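Local atomic coordinates of iron-sulfur cluster assembly scaffold protein NifU (Fervidobacterium islandicum, PDB entry 6A6F), a protein that probably serves the SUF system of iron-sulfur cluster assembly as a zinc-binding SufU-type scaffold or sulfur-transfer protein. Residues Glu8-Tyr13 / Gly61-Gln66; Gly21-Ala26 / Tyr44-Gly49; Ala67-Met72 / Leu125-Thr130. All coordinates share one frame; numbering follows the deposited sequence.

From the N terminus the chain first forms helix 8-14, whose return partner is the start of helix 63-76; contact 1 thereby closes a long loop that holds all three strands of the antiparallel sheet. Within that loop contact 2 makes a shorter closure of its own, laying the segment 21-26 before strand 28-34 against the second half of the middle strand, 39-48. Contact 3 opens after contact 1 has closed; it closes a helix-rich loop holding helices 81-95 and 102-105, joining helix 63-76 to helix 118-135 near the centre of the chain. Contacts 1 and 3 share helix 63-76 and touch, for instance through Tyr-13 O and Asn-70 ND2, whereas contact 2 stays apart at the surface.

Contact 1 of 3, residues Glu8-Tyr13 / Gly61-Gln66; sequences EFIMDY and GCAISQ. With ZN (zinc ion), chain G.
One face of the Phe-9 ring carries CD2 of Tyr-13, 3.7 Å above its plane and displaced toward the rim, while Phe-9 O lies in plane at the edge of the Tyr-13 ring. These rings rest on Val-71 further along helix 63-76, and Tyr-13 OH is hydrogen-bonded to Glu-74. Between the two segments the side-chain contact is apolar. Ile-10 sets CG2 anti to its backbone N, and this methyl lies 3.8 Å from Ala-63 O and 4.4 Å from CG1 of Ile-64. Met-11 starts away from the partner, but bends at chi2 and chi3 (-45° and -64°) bring SD to 3.7 Å from CB of Ala-63. Met-11 of the second subunit also packs on Ala-63. Cys-62 is the N-cap of helix 63-76: its SG, between backbone N and carbonyl carbon, turns back to the helix N-terminus and accepts a nearly straight bond from Ser-65 N (3.4 Å, 170°). The same sulfur binds zinc at 2.3 Å, and the helix N-terminus would probably help stabilise its thiolate. Asp-39, Cys-37 and Cys-123 complete this three-cysteine, one-aspartate zinc site, as in SufU-type members of the NifU-like family.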
loop_
_atom_site.group_PDB
_atom_site.type_symbol
_atom_site.label_atom_id
_atom_site.label_comp_id
_atom_site.label_asym_id
_atom_site.label_seq_id
_atom_site.Cartn_x
_atom_site.Cartn_y
_atom_site.Cartn_z
ATOM N N GLU A 8 -6.981 3.794 -13.005
ATOM C CA GLU A 8 -8.048 3.212 -12.217
ATOM C C GLU A 8 -7.832 1.704 -12.063
ATOM O O GLU A 8 -8.104 1.128 -11.007
ATOM C CB GLU A 8 -9.385 3.562 -12.875
ATOM C CG GLU A 8 -10.647 2.929 -12.335
ATOM C CD GLU A 8 -11.903 3.420 -13.084
ATOM O OE1 GLU A 8 -11.803 4.164 -14.094
ATOM O OE2 GLU A 8 -13.007 3.063 -12.655
ATOM N N PHE A 9 -7.339 1.078 -13.129
ATOM C CA PHE A 9 -7.071 -0.352 -13.145
ATOM C C PHE A 9 -6.076 -0.708 -12.042
ATOM O O PHE A 9 -6.347 -1.540 -11.225
ATOM C CB PHE A 9 -6.530 -0.774 -14.523
ATOM C CG PHE A 9 -6.124 -2.200 -14.587
ATOM C CD1 PHE A 9 -7.035 -3.167 -14.928
ATOM C CD2 PHE A 9 -4.812 -2.578 -14.325
ATOM C CE1 PHE A 9 -6.671 -4.497 -15.001
ATOM C CE2 PHE A 9 -4.444 -3.910 -14.396
ATOM C CZ PHE A 9 -5.382 -4.872 -14.743
ATOM N N ILE A 10 -4.929 -0.063 -12.063
ATOM C CA ILE A 10 -3.889 -0.224 -11.038
ATOM C C ILE A 10 -4.447 0.036 -9.636
ATOM O O ILE A 10 -4.235 -0.778 -8.705
ATOM C CB ILE A 10 -2.666 0.663 -11.342
ATOM C CG1 ILE A 10 -1.928 0.100 -12.560
ATOM C CG2 ILE A 10 -1.658 0.699 -10.181
ATOM C CD1 ILE A 10 -0.940 1.022 -13.177
ATOM N N MET A 11 -5.141 1.150 -9.457
ATOM C CA MET A 11 -5.678 1.457 -8.118
ATOM C C MET A 11 -6.697 0.466 -7.605
ATOM O O MET A 11 -6.616 0.073 -6.422
ATOM C CB MET A 11 -6.156 2.916 -7.977
ATOM C CG MET A 11 -5.014 3.944 -8.093
ATOM S SD MET A 11 -3.456 3.624 -7.198
ATOM C CE MET A 11 -4.140 3.712 -5.528
ATOM N N ASP A 12 -7.609 0.008 -8.460
ATOM C CA ASP A 12 -8.515 -1.025 -8.099
ATOM C C ASP A 12 -7.741 -2.309 -7.717
ATOM O O ASP A 12 -8.018 -2.869 -6.672
ATOM C CB ASP A 12 -9.477 -1.367 -9.271
ATOM C CG ASP A 12 -10.585 -0.283 -9.490
ATOM O OD1 ASP A 12 -10.720 0.609 -8.637
ATOM O OD2 ASP A 12 -11.344 -0.356 -10.488
ATOM N N TYR A 13 -6.832 -2.796 -8.576
ATOM C CA TYR A 13 -6.126 -4.029 -8.272
ATOM C C TYR A 13 -5.188 -3.957 -7.055
ATOM O O TYR A 13 -4.920 -4.969 -6.450
ATOM C CB TYR A 13 -5.410 -4.602 -9.509
ATOM C CG TYR A 13 -6.348 -5.501 -10.289
ATOM C CD1 TYR A 13 -6.536 -6.832 -9.905
ATOM C CD2 TYR A 13 -7.083 -5.004 -11.367
ATOM C CE1 TYR A 13 -7.422 -7.647 -10.567
ATOM C CE2 TYR A 13 -7.974 -5.812 -12.060
ATOM C CZ TYR A 13 -8.130 -7.130 -11.666
ATOM O OH TYR A 13 -9.008 -7.930 -12.344
ATOM N N GLY A 61 3.555 -3.210 -0.300
ATOM C CA GLY A 61 4.377 -2.330 -1.100
ATOM C C GLY A 61 3.548 -1.238 -1.761
ATOM O O GLY A 61 2.387 -1.024 -1.439
ATOM N N CYS A 62 4.152 -0.556 -2.723
ATOM C CA CYS A 62 3.440 0.435 -3.492
ATOM C C CYS A 62 2.197 -0.126 -4.276
ATOM O O CYS A 62 1.960 -1.360 -4.376
ATOM C CB CYS A 62 4.426 1.121 -4.424
ATOM S SG CYS A 62 4.945 0.240 -5.908
ATOM N N ALA A 63 1.421 0.782 -4.836
ATOM C CA ALA A 63 0.270 0.409 -5.602
ATOM C C ALA A 63 0.585 -0.388 -6.876
ATOM O O ALA A 63 -0.206 -1.252 -7.274
ATOM C CB ALA A 63 -0.560 1.658 -5.931
ATOM N N ILE A 64 1.702 -0.102 -7.505
ATOM C CA ILE A 64 2.107 -0.769 -8.705
ATOM C C ILE A 64 2.546 -2.210 -8.409
ATOM O O ILE A 64 2.104 -3.135 -9.133
ATOM C CB ILE A 64 3.216 0.002 -9.435
ATOM C CG1 ILE A 64 2.679 1.325 -10.006
ATOM C CG2 ILE A 64 3.783 -0.828 -10.569
ATOM C CD1 ILE A 64 3.780 2.199 -10.601
ATOM N N SER A 65 3.386 -2.409 -7.377
ATOM C CA SER A 65 3.789 -3.761 -6.975
ATOM C C SER A 65 2.603 -4.620 -6.483
ATOM O O SER A 65 2.529 -5.789 -6.841
ATOM C CB SER A 65 4.909 -3.773 -5.903
ATOM O OG SER A 65 4.408 -3.246 -4.656
ATOM N N GLN A 66 1.684 -4.041 -5.697
ATOM C CA GLN A 66 0.499 -4.746 -5.196
ATOM C C GLN A 66 -0.513 -5.037 -6.322
ATOM O O GLN A 66 -1.030 -6.174 -6.393
ATOM C CB GLN A 66 -0.209 -4.035 -4.015
ATOM C CG GLN A 66 0.632 -3.896 -2.760
ATOM C CD GLN A 66 -0.110 -3.381 -1.500
ATOM O OE1 GLN A 66 0.451 -3.446 -0.428
ATOM N NE2 GLN A 66 -1.355 -2.896 -1.625
HETATM ZN ZN ZN G . 7.259 0.080 -5.684
#

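Contact 2 of 3, residues Gly21-Ala26 / Tyr44-Gly49; sequences GKIENA and YFLFDG
Residues 21-26 form an irregular connection that ends in a type II beta turn from Ile-23 to Ala-26, and they lie against residues 44-46 of strand 39-48. The backbones come closest at two places, with CA of Ile-23 5.8 Å from CA of Tyr-44 and CA of Ala-26 5.6 Å from CA of Phe-45, yet no hydrogen bond joins the two segments. Each has backbone partners elsewhere: Gly-21 pairs with Phe-57, Tyr-44 with Lys-56, and Phe-45 with Lys-28 and with His-27, the residue after the turn. Gly-21 has a phi of 147°, a backbone conformation in which a CB would collide with the carbonyl O of the residue before.

Tyr-44 is the side chain with most contact. Its CG is anti to the carbonyl carbon (chi1 -66°), and the ring receives CA of Lys-22 over one face, 3.8 Å from the centroid and only 10° off the normal, a CH-pi contact. The lysine chain then runs extended beside the tyrosine in the same direction, bringing CE to 3.4 Å from Tyr-44 OH, while NZ is hydrogen-bonded to a diethylene glycol molecule, probably from the crystallisation liquor. At the ring edge, near its plane, stands CB of Ala-26, 4.1 Å from CD2 of Tyr-44. Ile-23 slides past Tyr-44 in the opposite direction, CB against CB at 3.8 Å, and its CG2 crosses obliquely onto CG of Leu-46. Phe-45 points the other way, toward Leu-131 and Ala-134 of helix 118-135.

Apolar packing and a CH-pi contact from the Lys-22 backbone thus join the two segments, backbone bonds at Gly-21 and His-27 hold the ends of the connection, and the charged end of Lys-22 is left beyond the apolar patch at the protein surface.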
loop_
_atom_site.group_PDB
_atom_site.type_symbol
_atom_site.label_atom_id
_atom_site.label_comp_id
_atom_site.label_asym_id
_atom_site.label_seq_id
_atom_site.Cartn_x
_atom_site.Cartn_y
_atom_site.Cartn_z
ATOM N N GLY A 21 -2.593 -13.039 2.064
ATOM C CA GLY A 21 -2.637 -14.026 3.136
ATOM C C GLY A 21 -1.577 -15.106 2.941
ATOM O O GLY A 21 -0.782 -15.086 2.002
ATOM N N LYS A 22 -1.622 -16.086 3.806
ATOM C CA LYS A 22 -0.729 -17.231 3.749
ATOM C C LYS A 22 -1.495 -18.468 3.365
ATOM O O LYS A 22 -2.730 -18.546 3.548
ATOM C CB LYS A 22 -0.100 -17.485 5.129
ATOM C CG LYS A 22 0.647 -16.302 5.684
ATOM C CD LYS A 22 1.263 -16.667 7.027
ATOM C CE LYS A 22 2.434 -15.753 7.353
ATOM N NZ LYS A 22 2.598 -15.648 8.827
ATOM N N ILE A 23 -0.760 -19.466 2.883
ATOM C CA ILE A 23 -1.330 -20.770 2.684
ATOM C C ILE A 23 -0.582 -21.680 3.638
ATOM O O ILE A 23 0.642 -21.719 3.608
ATOM C CB ILE A 23 -1.162 -21.243 1.244
ATOM C CG1 ILE A 23 -2.054 -20.445 0.317
ATOM C CG2 ILE A 23 -1.540 -22.717 1.122
ATOM C CD1 ILE A 23 -1.773 -20.705 -1.133
ATOM N N GLU A 24 -1.324 -22.370 4.498
ATOM C CA GLU A 24 -0.723 -23.273 5.452
ATOM C C GLU A 24 -0.236 -24.535 4.712
ATOM O O GLU A 24 -0.922 -25.028 3.819
ATOM C CB GLU A 24 -1.722 -23.615 6.575
ATOM C CG GLU A 24 -1.055 -24.403 7.703
ATOM C CD GLU A 24 -1.935 -24.647 8.934
ATOM O OE1 GLU A 24 -3.192 -24.657 8.822
ATOM O OE2 GLU A 24 -1.343 -24.860 10.022
ATOM N N ASN A 25 0.945 -25.015 5.086
ATOM C CA ASN A 25 1.612 -26.110 4.418
ATOM C C ASN A 25 1.735 -25.925 2.911
ATOM O O ASN A 25 1.482 -26.833 2.123
ATOM C CB ASN A 25 0.903 -27.424 4.744
ATOM C CG ASN A 25 0.829 -27.678 6.237
ATOM O OD1 ASN A 25 1.822 -27.569 6.917
ATOM N ND2 ASN A 25 -0.349 -28.046 6.736
ATOM N N ALA A 26 2.082 -24.714 2.503
ATOM C CA ALA A 26 2.272 -24.402 1.106
ATOM C C ALA A 26 3.322 -25.333 0.529
ATOM O O ALA A 26 4.233 -25.724 1.206
ATOM C CB ALA A 26 2.740 -22.959 0.968
ATOM N N TYR A 44 2.928 -17.614 -1.761
ATOM C CA TYR A 44 2.591 -18.981 -1.241
ATOM C C TYR A 44 1.925 -19.773 -2.391
ATOM O O TYR A 44 1.010 -19.267 -3.004
ATOM C CB TYR A 44 1.585 -18.903 -0.061
ATOM C CG TYR A 44 2.178 -18.245 1.142
ATOM C CD1 TYR A 44 2.213 -16.890 1.239
ATOM C CD2 TYR A 44 2.781 -18.996 2.162
ATOM C CE1 TYR A 44 2.780 -16.259 2.335
ATOM C CE2 TYR A 44 3.377 -18.373 3.242
ATOM C CZ TYR A 44 3.365 -16.997 3.301
ATOM O OH TYR A 44 3.941 -16.343 4.330
ATOM N N PHE A 45 2.390 -20.991 -2.696
ATOM C CA PHE A 45 1.826 -21.781 -3.790
ATOM C C PHE A 45 1.275 -23.124 -3.318
ATOM O O PHE A 45 1.883 -23.758 -2.445
ATOM C CB PHE A 45 2.895 -22.096 -4.855
ATOM C CG PHE A 45 3.476 -20.883 -5.530
ATOM C CD1 PHE A 45 4.512 -20.197 -4.953
ATOM C CD2 PHE A 45 3.002 -20.479 -6.758
ATOM C CE1 PHE A 45 5.069 -19.100 -5.590
ATOM C CE2 PHE A 45 3.530 -19.380 -7.397
ATOM C CZ PHE A 45 4.574 -18.701 -6.811
ATOM N N LEU A 46 0.159 -23.546 -3.927
ATOM C CA LEU A 46 -0.243 -24.949 -3.976
ATOM C C LEU A 46 -0.271 -25.346 -5.437
ATOM O O LEU A 46 -0.834 -24.595 -6.262
ATOM C CB LEU A 46 -1.655 -25.220 -3.427
ATOM C CG LEU A 46 -1.841 -24.997 -1.923
ATOM C CD1 LEU A 46 -3.319 -25.059 -1.545
ATOM C CD2 LEU A 46 -1.094 -26.023 -1.090
ATOM N N PHE A 47 0.212 -26.567 -5.699
ATOM C CA PHE A 47 0.294 -27.182 -7.017
ATOM C C PHE A 47 -0.389 -28.547 -6.998
ATOM O O PHE A 47 -0.478 -29.205 -5.953
ATOM C CB PHE A 47 1.759 -27.472 -7.390
ATOM C CG PHE A 47 2.702 -26.277 -7.294
ATOM C CD1 PHE A 47 2.498 -25.170 -8.033
ATOM C CD2 PHE A 47 3.826 -26.339 -6.518
ATOM C CE1 PHE A 47 3.382 -24.072 -7.981
ATOM C CE2 PHE A 47 4.712 -25.272 -6.433
ATOM C CZ PHE A 47 4.496 -24.130 -7.180
ATOM N N ASP A 48 -0.787 -28.990 -8.187
ATOM C CA ASP A 48 -1.217 -30.353 -8.414
ATOM C C ASP A 48 -0.421 -30.787 -9.637
ATOM O O ASP A 48 -0.816 -30.555 -10.791
ATOM C CB ASP A 48 -2.715 -30.426 -8.681
ATOM C CG ASP A 48 -3.203 -31.865 -8.887
ATOM O OD1 ASP A 48 -2.411 -32.806 -8.713
ATOM O OD2 ASP A 48 -4.381 -32.054 -9.209
ATOM N N GLY A 49 0.732 -31.360 -9.363
ATOM C CA GLY A 49 1.674 -31.673 -10.396
ATOM C C GLY A 49 2.157 -30.376 -10.965
ATOM O O GLY A 49 2.776 -29.595 -10.252
#

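Contact 3 of 3, residues Ala67-Met72 / Leu125-Thr130; sequences ASTNVM and LLPWKT
The aromatic contact is made by Met-72, whose CG is anti to the backbone N and reaches tip to tip toward Trp-128. CG lies over the six-membered ring, 3.4 Å from its centroid and 10° off the normal, as a CH-pi contact. A bend at chi3 (79°) turns the methyl toward Pro-127, and SD remains over the same face, 4.0 Å from the centroid, in a Met-aromatic contact. Met-87 and Met-88 of helix 81-95 also touch the indole.

Packing contact centres on Pro-127, which faces helix 67-72. SD of Met-72 is 3.8 Å from CB of Pro-127, and the proline ring crosses Thr-69 obliquely, CB of Pro-127 lying 3.5 Å from the hydroxyl OG1 of Thr-69. That hydroxyl is bonded to Ser-65 O on its own helix. The axes of segments 67-72 and 125-130 approach to 8.2 Å at an angle of 47°, and helix 125-130 is kinked where the N of Pro-127 and Trp-128 lack bonds to the preceding turn.

Polar linkage passes through a water that donates to Ser-68 OG (2.7 Å) and accepts from Trp-128 NE1 (2.9 Å). Ser-68 OG is also bonded to Phe-124 O, just before the second segment.

No direct hydrogen bond joins the segments, so the helices meet mainly through sulfur, proline and indole, while the buried indole N-H is satisfied by the bridging water.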
loop_
_atom_site.group_PDB
_atom_site.type_symbol
_atom_site.label_atom_id
_atom_site.label_comp_id
_atom_site.label_asym_id
_atom_site.label_seq_id
_atom_site.Cartn_x
_atom_site.Cartn_y
_atom_site.Cartn_z
ATOM N N ALA A 67 -0.782 -4.054 -7.191
ATOM C CA ALA A 67 -1.615 -4.268 -8.376
ATOM C C ALA A 67 -1.063 -5.371 -9.279
ATOM O O ALA A 67 -1.779 -6.282 -9.656
ATOM C CB ALA A 67 -1.802 -2.988 -9.170
ATOM N N SER A 68 0.213 -5.293 -9.565
ATOM C CA SER A 68 0.887 -6.301 -10.378
ATOM C C SER A 68 0.799 -7.701 -9.765
ATOM O O SER A 68 0.455 -8.627 -10.458
ATOM C CB SER A 68 2.330 -5.952 -10.637
ATOM O OG SER A 68 2.928 -6.881 -11.557
ATOM N N THR A 69 1.070 -7.828 -8.468
ATOM C CA THR A 69 0.907 -9.095 -7.744
ATOM C C THR A 69 -0.492 -9.715 -7.877
ATOM O O THR A 69 -0.627 -10.909 -8.160
ATOM C CB THR A 69 1.227 -8.931 -6.232
ATOM O OG1 THR A 69 2.553 -8.380 -6.075
ATOM C CG2 THR A 69 1.179 -10.290 -5.533
ATOM N N ASN A 70 -1.522 -8.905 -7.695
ATOM C CA ASN A 70 -2.830 -9.390 -7.749
ATOM C C ASN A 70 -3.231 -9.786 -9.178
ATOM O O ASN A 70 -3.947 -10.757 -9.348
ATOM C CB ASN A 70 -3.807 -8.349 -7.184
ATOM C CG ASN A 70 -3.833 -8.349 -5.668
ATOM O OD1 ASN A 70 -3.983 -9.396 -5.071
ATOM N ND2 ASN A 70 -3.688 -7.175 -5.042
ATOM N N VAL A 71 -2.840 -9.012 -10.185
ATOM C CA VAL A 71 -3.205 -9.340 -11.566
ATOM C C VAL A 71 -2.463 -10.636 -11.934
ATOM O O VAL A 71 -3.051 -11.519 -12.538
ATOM C CB VAL A 71 -2.945 -8.203 -12.538
ATOM C CG1 VAL A 71 -3.145 -8.643 -13.953
ATOM C CG2 VAL A 71 -3.872 -7.021 -12.221
ATOM N N MET A 72 -1.227 -10.763 -11.500
ATOM C CA MET A 72 -0.461 -11.985 -11.750
ATOM C C MET A 72 -1.186 -13.218 -11.195
ATOM O O MET A 72 -1.354 -14.238 -11.925
ATOM C CB MET A 72 0.930 -11.907 -11.167
ATOM C CG MET A 72 1.790 -13.114 -11.393
ATOM S SD MET A 72 3.338 -13.096 -10.488
ATOM C CE MET A 72 2.850 -13.570 -8.821
ATOM N N LEU A 125 7.685 -5.641 -11.921
ATOM C CA LEU A 125 8.346 -6.911 -12.094
ATOM C C LEU A 125 8.584 -7.710 -10.834
ATOM O O LEU A 125 8.863 -8.896 -10.947
ATOM C CB LEU A 125 9.674 -6.763 -12.838
ATOM C CG LEU A 125 9.539 -6.513 -14.340
ATOM C CD1 LEU A 125 10.930 -6.310 -14.913
ATOM C CD2 LEU A 125 8.820 -7.650 -15.053
ATOM N N LEU A 126 8.493 -7.088 -9.654
ATOM C CA LEU A 126 8.796 -7.772 -8.421
ATOM C C LEU A 126 8.036 -9.127 -8.262
ATOM O O LEU A 126 8.668 -10.162 -8.079
ATOM C CB LEU A 126 8.534 -6.865 -7.206
ATOM C CG LEU A 126 8.710 -7.562 -5.846
ATOM C CD1 LEU A 126 10.137 -8.055 -5.720
ATOM C CD2 LEU A 126 8.352 -6.648 -4.704
ATOM N N PRO A 127 6.677 -9.124 -8.342
ATOM C CA PRO A 127 6.003 -10.434 -8.235
ATOM C C PRO A 127 6.414 -11.410 -9.303
ATOM O O PRO A 127 6.459 -12.594 -9.019
ATOM C CB PRO A 127 4.527 -10.107 -8.389
ATOM C CG PRO A 127 4.535 -8.737 -8.989
ATOM C CD PRO A 127 5.717 -8.039 -8.461
ATOM N N TRP A 128 6.637 -10.945 -10.524
ATOM C CA TRP A 128 6.952 -11.847 -11.652
ATOM C C TRP A 128 8.350 -12.496 -11.513
ATOM O O TRP A 128 8.519 -13.688 -11.768
ATOM C CB TRP A 128 6.855 -11.089 -12.988
ATOM C CG TRP A 128 5.465 -10.779 -13.393
ATOM C CD1 TRP A 128 4.852 -9.579 -13.316
ATOM C CD2 TRP A 128 4.501 -11.701 -13.882
ATOM N NE1 TRP A 128 3.566 -9.688 -13.730
ATOM C CE2 TRP A 128 3.326 -10.988 -14.101
ATOM C CE3 TRP A 128 4.510 -13.072 -14.128
ATOM C CZ2 TRP A 128 2.165 -11.590 -14.576
ATOM C CZ3 TRP A 128 3.355 -13.664 -14.628
ATOM C CH2 TRP A 128 2.213 -12.922 -14.852
ATOM N N LYS A 129 9.329 -11.689 -11.098
ATOM C CA LYS A 129 10.679 -12.163 -10.840
ATOM C C LYS A 129 10.684 -13.133 -9.662
ATOM O O LYS A 129 11.382 -14.128 -9.701
ATOM C CB LYS A 129 11.625 -10.988 -10.536
ATOM C CG LYS A 129 11.834 -9.967 -11.668
ATOM C CD LYS A 129 12.123 -10.582 -13.032
ATOM C CE LYS A 129 13.527 -11.181 -13.090
ATOM N NZ LYS A 129 13.809 -11.936 -14.367
ATOM N N THR A 130 9.873 -12.847 -8.644
ATOM C CA THR A 130 9.717 -13.747 -7.518
ATOM C C THR A 130 9.068 -15.042 -7.923
ATOM O O THR A 130 9.523 -16.110 -7.523
ATOM C CB THR A 130 8.941 -13.094 -6.361
ATOM O OG1 THR A 130 9.628 -11.899 -6.000
ATOM C CG2 THR A 130 8.888 -14.025 -5.160
HETATM O O HOH W 1 1.148 -8.126 -13.241
#